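PDB 3SWX: probable enoyl-CoA hydratase/isomerase from Mycobacterium abscessus, which probably catalyses the hydration or isomerisation of enoyl-CoA thioesters, as an enzyme of the crotonase-like family. Local coordinates for the interface of chains A and B. Numbering follows the deposited sequence. Chains: chain A/B, Probable enoyl-CoA hydratase/isomerase.

The interface of chains A and B. Residues chain A 124-125, 216, 220; chain B 160-161, 164, 168.
The indole of B:Trp160 meets A:Asp125 and A:Arg220 with its rim, while one of its faces is covered from its own chain. There the methyl CE of B:Met164 sits 3.6 Å above the ring plane, displaced toward the rim. On the opposite side, the guanidinium of A:Arg220 lies beyond the six-membered ring, turned only modestly from its plane, with NH1 3.8 Å from CZ2 of B:Trp160. The backbone N of A:Arg220 and CA of A:Asp125 occupy in-plane positions at the indole edge, so chain A borders both benzo and pyrrole ends.

The polar anchor is the hydrogen bond from NE1 of B:Trp160 to the carboxylate oxygen OD1 of A:Asp125, 2.8 Å long and nearly straight (162° at the hydrogen). The acceptor is nearly in the indole plane and uses its anti lone pair, although carboxylate and ring are turned 38° from each other. The two side chains run alongside and point the same way. With CG of B:Trp160 anti to the backbone N (chi1 -178°), the indole projects from the start of its helix edge-first toward the partner subunit. The guanidinium near this carboxylate may stabilise its negative charge.

The aliphatic CG of A:Arg220 reaches CH2 of B:Trp160 at 3.7 Å, the side chains crossing roughly at right angles. The CD2 methyl of A:Leu216 rests from one side against both CZ2 of B:Trp160 (3.9 Å) and SD of B:Met164 (4.0 Å). A bend at chi2 of B:Met164 brings its sulfur to A:Leu216, and the extended last torsion carries CE over the indole face. CD2 of B:Leu168 approaches CG of A:Leu216 more loosely, at 4.2 Å.

A:Leu216 and A:Arg220 are one turn apart on helix 209-225, and A:Asp125 lies in the link from helix 116-123 to strand 126-130. B:Trp160 begins helix 160-167, which carries B:Met164; B:Leu168 follows. The patch joins subunits of a three-chain assembly, consistent with the trimers typical of crotonase-like enzymes.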
# COMPACT_ATOMS: atom_id res chain seq x y z
N ALA A 124 6.49 13.17 -6.00
CA ALA A 124 6.48 14.13 -4.91
C ALA A 124 6.16 13.49 -3.58
O ALA A 124 5.86 12.30 -3.50
CB ALA A 124 5.44 15.25 -5.19
N ASP A 125 6.22 14.30 -2.51
CA ASP A 125 5.92 13.81 -1.17
C ASP A 125 4.50 14.13 -0.71
O ASP A 125 3.95 13.41 0.12
CB ASP A 125 6.96 14.36 -0.19
CG ASP A 125 8.36 14.02 -0.64
OD1 ASP A 125 8.59 12.82 -0.84
OD2 ASP A 125 9.17 14.95 -0.87
N LEU A 216 12.70 11.35 5.32
CA LEU A 216 12.75 11.01 3.87
C LEU A 216 13.81 9.95 3.55
O LEU A 216 13.53 8.95 2.89
CB LEU A 216 12.97 12.29 3.03
CG LEU A 216 11.80 13.30 2.93
CD1 LEU A 216 12.24 14.63 2.33
CD2 LEU A 216 10.67 12.70 2.09
N ARG A 220 12.97 6.18 2.26
CA ARG A 220 13.45 5.77 0.94
C ARG A 220 14.31 4.51 1.05
O ARG A 220 14.24 3.63 0.21
CB ARG A 220 14.26 6.87 0.27
CG ARG A 220 13.46 8.08 -0.18
CD ARG A 220 14.24 8.89 -1.20
NE ARG A 220 13.85 10.29 -1.23
CZ ARG A 220 12.75 10.77 -1.80
NH1 ARG A 220 11.91 9.96 -2.42
NH2 ARG A 220 12.50 12.07 -1.76
N TRP B 160 2.78 6.75 0.44
CA TRP B 160 3.85 7.69 0.69
C TRP B 160 3.31 9.10 1.00
O TRP B 160 3.61 9.65 2.04
CB TRP B 160 4.79 7.72 -0.52
CG TRP B 160 5.95 8.60 -0.38
CD1 TRP B 160 6.00 9.93 -0.68
CD2 TRP B 160 7.25 8.24 0.09
NE1 TRP B 160 7.26 10.43 -0.43
CE2 TRP B 160 8.05 9.41 0.06
CE3 TRP B 160 7.83 7.04 0.52
CZ2 TRP B 160 9.39 9.41 0.44
CZ3 TRP B 160 9.17 7.04 0.91
CH2 TRP B 160 9.93 8.22 0.85
N GLY B 161 2.51 9.67 0.11
CA GLY B 161 1.96 11.02 0.31
C GLY B 161 1.16 11.23 1.58
O GLY B 161 1.34 12.22 2.27
N MET B 164 3.70 11.13 4.50
CA MET B 164 4.57 12.31 4.58
C MET B 164 3.85 13.61 4.99
O MET B 164 4.43 14.49 5.62
CB MET B 164 5.32 12.48 3.26
CG MET B 164 6.34 11.34 2.97
SD MET B 164 7.59 11.27 4.29
CE MET B 164 8.39 9.68 3.93
N LEU B 168 6.11 14.76 8.00
CA LEU B 168 7.02 15.88 7.69
C LEU B 168 6.62 17.19 8.36
O LEU B 168 7.45 18.09 8.51
CB LEU B 168 7.16 16.10 6.19
CG LEU B 168 7.69 14.93 5.32
CD1 LEU B 168 7.85 15.41 3.88
CD2 LEU B 168 9.02 14.38 5.84